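Local coordinates for putative fimbriae assembly chaperone (Salmonella typhimurium, PDB 2CO7), which probably acts as a periplasmic folding chaperone of the PapD family, known as SafB, that assists the assembly of fimbriae, at residues M165-V170 with I201-I206; F59-P64 with L76-T81. All blocks are in the same frame, centred on the assembly; numbering follows the deposited sequence.

Contact 1: residues M165-V170 with I201-I206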
loop_
_atom_site.group_PDB
_atom_site.type_symbol
_atom_site.label_atom_id
_atom_site.label_comp_id
_atom_site.label_asym_id
_atom_site.label_seq_id
_atom_site.Cartn_x
_atom_site.Cartn_y
_atom_site.Cartn_z
ATOM N N MET B 165 2.957 3.546 16.443
ATOM C CA MET B 165 1.647 4.121 16.769
ATOM C C MET B 165 0.939 4.401 15.446
ATOM O O MET B 165 1.282 5.327 14.709
ATOM C CB MET B 165 1.830 5.410 17.601
ATOM C CG MET B 165 2.206 5.151 19.052
ATOM S SD MET B 165 0.773 4.481 19.976
ATOM C CE MET B 165 1.527 4.051 21.558
ATOM N N ASN B 166 -0.018 3.551 15.125
ATOM C CA ASN B 166 -0.666 3.617 13.847
ATOM C C ASN B 166 -1.947 4.376 14.092
ATOM O O ASN B 166 -2.935 3.799 14.524
ATOM C CB ASN B 166 -0.885 2.187 13.338
ATOM C CG ASN B 166 0.433 1.487 13.089
ATOM O OD1 ASN B 166 1.216 1.901 12.213
ATOM N ND2 ASN B 166 0.725 0.459 13.889
ATOM N N LEU B 167 -1.911 5.680 13.835
ATOM C CA LEU B 167 -3.017 6.547 14.221
ATOM C C LEU B 167 -4.144 6.548 13.188
ATOM O O LEU B 167 -3.911 6.512 11.988
ATOM C CB LEU B 167 -2.539 7.980 14.494
ATOM C CG LEU B 167 -1.814 8.306 15.824
ATOM C CD1 LEU B 167 -1.549 7.133 16.787
ATOM C CD2 LEU B 167 -0.532 9.021 15.455
ATOM N N ALA B 168 -5.379 6.525 13.685
ATOM C CA ALA B 168 -6.549 6.686 12.829
ATOM C C ALA B 168 -7.493 7.726 13.433
ATOM O O ALA B 168 -7.414 8.030 14.639
ATOM C CB ALA B 168 -7.248 5.354 12.649
ATOM N N SER B 169 -8.364 8.277 12.588
ATOM C CA SER B 169 -9.467 9.162 13.017
ATOM C C SER B 169 -8.963 10.314 13.894
ATOM O O SER B 169 -9.600 10.663 14.890
ATOM C CB SER B 169 -10.539 8.348 13.755
ATOM O OG SER B 169 -11.211 7.424 12.885
ATOM N N VAL B 170 -7.801 10.875 13.537
ATOM C CA VAL B 170 -7.248 12.072 14.209
ATOM C C VAL B 170 -8.018 13.388 13.889
ATOM O O VAL B 170 -8.237 13.710 12.720
ATOM C CB VAL B 170 -5.740 12.289 13.847
ATOM C CG1 VAL B 170 -5.174 13.456 14.619
ATOM C CG2 VAL B 170 -4.905 11.034 14.103
ATOM N N ILE B 201 -6.955 17.699 20.624
ATOM C CA ILE B 201 -6.704 16.650 19.672
ATOM C C ILE B 201 -7.443 15.422 20.136
ATOM O O ILE B 201 -7.502 15.140 21.336
ATOM C CB ILE B 201 -5.200 16.365 19.561
ATOM C CG1 ILE B 201 -4.474 17.663 19.215
ATOM C CG2 ILE B 201 -4.911 15.291 18.497
ATOM C CD1 ILE B 201 -3.212 17.856 20.004
ATOM N N GLU B 202 -8.020 14.703 19.180
ATOM C CA GLU B 202 -8.621 13.403 19.440
ATOM C C GLU B 202 -8.059 12.418 18.430
ATOM O O GLU B 202 -7.871 12.765 17.267
ATOM C CB GLU B 202 -10.154 13.460 19.346
ATOM C CG GLU B 202 -10.826 12.083 19.516
ATOM C CD GLU B 202 -12.353 12.105 19.413
ATOM O OE1 GLU B 202 -12.958 13.150 19.729
ATOM O OE2 GLU B 202 -12.952 11.071 19.012
ATOM N N TRP B 203 -7.781 11.197 18.876
ATOM C CA TRP B 203 -7.255 10.177 17.990
ATOM C C TRP B 203 -7.627 8.797 18.457
ATOM O O TRP B 203 -8.067 8.613 19.597
ATOM C CB TRP B 203 -5.719 10.281 17.859
ATOM C CG TRP B 203 -4.941 9.973 19.128
ATOM C CD1 TRP B 203 -4.283 8.812 19.424
ATOM C CD2 TRP B 203 -4.728 10.854 20.243
ATOM N NE1 TRP B 203 -3.683 8.916 20.670
ATOM C CE2 TRP B 203 -3.925 10.161 21.183
ATOM C CE3 TRP B 203 -5.121 12.168 20.530
ATOM C CZ2 TRP B 203 -3.531 10.737 22.409
ATOM C CZ3 TRP B 203 -4.739 12.736 21.734
ATOM C CH2 TRP B 203 -3.944 12.010 22.663
ATOM N N ARG B 204 -7.456 7.844 17.547
ATOM C CA ARG B 204 -7.565 6.429 17.851
ATOM C C ARG B 204 -6.313 5.755 17.288
ATOM O O ARG B 204 -5.565 6.364 16.518
ATOM C CB ARG B 204 -8.822 5.832 17.227
ATOM C CG ARG B 204 -10.141 6.361 17.796
ATOM C CD ARG B 204 -11.262 5.993 16.866
ATOM N NE ARG B 204 -12.533 6.635 17.184
ATOM C CZ ARG B 204 -13.524 6.054 17.857
ATOM N NH1 ARG B 204 -13.384 4.819 18.328
ATOM N NH2 ARG B 204 -14.654 6.728 18.086
ATOM N N VAL B 205 -6.054 4.539 17.726
ATOM C CA VAL B 205 -5.005 3.759 17.105
ATOM C C VAL B 205 -5.624 2.526 16.471
ATOM O O VAL B 205 -6.617 2.014 16.930
ATOM C CB VAL B 205 -3.827 3.376 18.057
ATOM C CG1 VAL B 205 -3.110 4.675 18.600
ATOM C CG2 VAL B 205 -4.298 2.487 19.195
ATOM N N ILE B 206 -5.016 2.064 15.391
ATOM C CA ILE B 206 -5.426 0.798 14.821
ATOM C C ILE B 206 -4.765 -0.272 15.714
ATOM O O ILE B 206 -3.540 -0.238 15.939
ATOM C CB ILE B 206 -4.980 0.654 13.366
ATOM C CG1 ILE B 206 -5.515 1.821 12.502
ATOM C CG2 ILE B 206 -5.490 -0.703 12.786
ATOM C CD1 ILE B 206 -4.972 1.759 11.068
HETATM O O HOH W 1 -1.485 -1.454 14.436
#
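The carbonyl oxygen of N166 is gripped twice by the opposite segment: I206 N donates a hydrogen bond of 2.8 Å to N166 O, arriving nearly along the C=O axis, and the CA-H of V205 adds a weaker contact. R204 O also takes two contacts, though from a different direction. A168 N reaches R204 O at 2.8 Å from 46° above the carbonyl plane, and the CA-H of L167 also meets this oxygen. With R204 N returning a bond of 2.9 Å to A168 O, the segments form a short antiparallel pairing, a worked example of how two strands join when one soon turns a corner. S169 makes that turn with a left-handed backbone conformation, and V170 CA then touches E202 O. On the buried face of L167 and V205, L167 CD1 presses on V205 CG1 at 3.4 Å; this is tighter than usual, and the eclipsed L167 chi2 of 3° leaves the detail somewhat doubtful. Next to this pair, M165 SD meets the same valine methyl at 4.1 Å, and V170 CG2 lies 3.9 Å from W203 CB. On the face of A168 and R204, A168 CB meets I206 CG1. The amide of N166 takes K127 NZ on OD1 and bonds weakly through ND2 to a water that donates to I206 O. W203 meets the rings of W148, in strand 147-151, and F216, in strand 216-218. Strand 201-205 thus lies between strands 167-168 and 216-218 in the C-terminal PapD-family region, with helix 139-142 against M165 and V205.

Contact 2: residues F59-P64 with L76-T81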
loop_
_atom_site.group_PDB
_atom_site.type_symbol
_atom_site.label_atom_id
_atom_site.label_comp_id
_atom_site.label_asym_id
_atom_site.label_seq_id
_atom_site.Cartn_x
_atom_site.Cartn_y
_atom_site.Cartn_z
ATOM N N PHE B 59 13.334 -12.118 7.749
ATOM C CA PHE B 59 12.173 -13.009 7.816
ATOM C C PHE B 59 12.035 -13.754 6.523
ATOM O O PHE B 59 12.444 -13.256 5.482
ATOM C CB PHE B 59 10.894 -12.233 8.036
ATOM C CG PHE B 59 10.812 -11.561 9.375
ATOM C CD1 PHE B 59 10.074 -12.149 10.408
ATOM C CD2 PHE B 59 11.468 -10.349 9.604
ATOM C CE1 PHE B 59 9.986 -11.539 11.674
ATOM C CE2 PHE B 59 11.404 -9.727 10.872
ATOM C CZ PHE B 59 10.649 -10.330 11.902
ATOM N N LEU B 60 11.414 -14.928 6.592
ATOM C CA LEU B 60 11.128 -15.701 5.411
ATOM C C LEU B 60 9.644 -15.999 5.412
ATOM O O LEU B 60 9.049 -16.222 6.463
ATOM C CB LEU B 60 11.950 -16.977 5.407
ATOM C CG LEU B 60 13.291 -17.028 4.654
ATOM C CD1 LEU B 60 13.915 -15.701 4.417
ATOM C CD2 LEU B 60 14.305 -17.985 5.335
ATOM N N VAL B 61 9.043 -15.929 4.233
ATOM C CA VAL B 61 7.658 -16.335 4.057
ATOM C C VAL B 61 7.629 -17.615 3.252
ATOM O O VAL B 61 8.318 -17.742 2.227
ATOM C CB VAL B 61 6.772 -15.250 3.362
ATOM C CG1 VAL B 61 5.291 -15.725 3.303
ATOM C CG2 VAL B 61 6.845 -13.958 4.094
ATOM N N MET B 62 6.819 -18.559 3.735
ATOM C CA MET B 62 6.702 -19.907 3.162
ATOM C C MET B 62 5.255 -20.232 2.806
ATOM O O MET B 62 4.384 -20.190 3.687
ATOM C CB MET B 62 7.153 -20.970 4.171
ATOM C CG MET B 62 8.660 -21.182 4.312
ATOM S SD MET B 62 9.058 -22.028 5.848
ATOM C CE MET B 62 8.690 -20.690 6.977
ATOM N N PRO B 63 4.984 -20.606 1.542
ATOM C CA PRO B 63 5.923 -20.675 0.404
ATOM C C PRO B 63 6.146 -19.271 -0.160
ATOM O O PRO B 63 5.198 -18.501 -0.199
ATOM C CB PRO B 63 5.162 -21.533 -0.622
ATOM C CG PRO B 63 3.696 -21.271 -0.338
ATOM C CD PRO B 63 3.612 -21.012 1.170
ATOM N N PRO B 64 7.358 -18.961 -0.658
ATOM C CA PRO B 64 7.632 -17.661 -1.304
ATOM C C PRO B 64 6.999 -17.528 -2.693
ATOM O O PRO B 64 6.707 -16.405 -3.114
ATOM C CB PRO B 64 9.150 -17.634 -1.441
ATOM C CG PRO B 64 9.555 -19.051 -1.399
ATOM C CD PRO B 64 8.554 -19.818 -0.627
ATOM N N LEU B 76 0.084 -18.502 4.614
ATOM C CA LEU B 76 1.498 -18.300 4.505
ATOM C C LEU B 76 2.043 -18.359 5.895
ATOM O O LEU B 76 1.418 -17.835 6.807
ATOM C CB LEU B 76 1.758 -16.937 3.931
ATOM C CG LEU B 76 1.005 -16.641 2.643
ATOM C CD1 LEU B 76 1.352 -15.242 2.219
ATOM C CD2 LEU B 76 1.362 -17.692 1.567
ATOM N N ARG B 77 3.203 -18.983 6.061
ATOM C CA ARG B 77 3.897 -18.984 7.328
ATOM C C ARG B 77 5.020 -17.958 7.264
ATOM O O ARG B 77 5.821 -17.974 6.330
ATOM C CB ARG B 77 4.516 -20.370 7.523
ATOM C CG ARG B 77 5.536 -20.466 8.646
ATOM C CD ARG B 77 4.893 -20.752 10.003
ATOM N NE ARG B 77 5.836 -21.476 10.854
ATOM C CZ ARG B 77 5.795 -21.489 12.186
ATOM N NH1 ARG B 77 4.847 -20.814 12.831
ATOM N NH2 ARG B 77 6.698 -22.179 12.875
ATOM N N ILE B 78 5.131 -17.123 8.288
ATOM C CA ILE B 78 6.193 -16.109 8.344
ATOM C C ILE B 78 7.091 -16.431 9.544
ATOM O O ILE B 78 6.583 -16.588 10.634
ATOM C CB ILE B 78 5.590 -14.699 8.550
ATOM C CG1 ILE B 78 4.595 -14.346 7.429
ATOM C CG2 ILE B 78 6.731 -13.671 8.674
ATOM C CD1 ILE B 78 3.658 -13.170 7.739
ATOM N N VAL B 79 8.410 -16.528 9.348
ATOM C CA VAL B 79 9.301 -16.949 10.443
ATOM C C VAL B 79 10.529 -16.036 10.457
ATOM O O VAL B 79 11.066 -15.704 9.394
ATOM C CB VAL B 79 9.698 -18.474 10.345
ATOM C CG1 VAL B 79 8.487 -19.397 10.461
ATOM C CG2 VAL B 79 10.430 -18.776 9.043
ATOM N N ARG B 80 10.904 -15.546 11.643
ATOM C CA ARG B 80 12.167 -14.816 11.781
ATOM C C ARG B 80 13.336 -15.740 11.546
ATOM O O ARG B 80 13.383 -16.834 12.132
ATOM C CB ARG B 80 12.302 -14.191 13.171
ATOM C CG ARG B 80 13.510 -13.259 13.264
ATOM C CD ARG B 80 13.715 -12.622 14.668
ATOM N NE ARG B 80 13.978 -13.632 15.704
ATOM C CZ ARG B 80 15.146 -14.239 15.948
ATOM N NH1 ARG B 80 16.236 -13.979 15.237
ATOM N NH2 ARG B 80 15.213 -15.153 16.912
ATOM N N THR B 81 14.321 -15.315 10.750
ATOM C CA THR B 81 15.454 -16.222 10.462
ATOM C C THR B 81 16.799 -15.881 11.043
ATOM O O THR B 81 17.759 -16.650 10.843
ATOM C CB THR B 81 15.712 -16.439 8.963
ATOM O OG1 THR B 81 17.010 -17.019 8.833
ATOM C CG2 THR B 81 15.747 -15.125 8.211
#
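A beta hairpin of the immunoglobulin-like N-terminal region of this chaperone brings F59-P64 against L76-T81, the axes of 59-62 and 76-80 running antiparallel and coming within 4.6 Å. Four backbone hydrogen bonds join them: L60 and V79 exchange one pair, and M62 and R77 the other, the shortest being M62 N to R77 O at 2.8 Å. The non-hydrogen-bonded pair V61 with I78 sits between them, and F59 with R80 beyond L60 and V79; their CB atoms lie on the face opposite L60, V79, M62 and R77. There V61 and I78 run alongside one another in the same direction, with V61 CG2 4.0 Å from I78 CG1. The other methyl, V61 CG1, stands anti to the backbone N (chi1 -176°) and meets L76 CB at 3.8 Å. F59 brings its ring across R80: CD1 touches R80 CA at 3.7 Å, and R80 CG rests over one ring face toward the rim. The guanidinium is not stacked on that ring, being turned 88° from it. On the other face, M62 CE reaches toward V79 and R77, but M62 has two conformers and this contact is doubtful. A cis peptide precedes P63, whose CD meets L76 CD2 at 4.0 Å. The chemistry thus largely divides by face: F59, V61 and I78 offer hydrocarbon to strands 91-100 and 42-50, F59 and I78 also reaching 116-131, while L60 and M62 lie exposed. R80 is the exception, leading out past the rim of F59 to G82 O. Backbone bonding across the pair is confined to L60, V79, M62 and R77; I78 and L76 bond onward to A30 and L32.

How the contacts relate
Contact 2 closes before contact 1 opens along the chain, and the two lie on opposite sides of its centre, their own centres about 30 Å apart and their nearest atoms about 15 Å apart, without touching. Strands 59-68 and 73-80 belong to the large mixed sheet of the N-terminal PapD-family region, whereas strands 167-168 and 201-205 belong to a small antiparallel sheet in the C-terminal one. The strand pairings thus belong to different regions, one a local hairpin, the other a join between segments 31 residues apart, while K127, on strand 116-131, ties contact 1 to the sheet that also holds contact 2. Together they illustrate the two-domain, immunoglobulin-like build of periplasmic pilus chaperones.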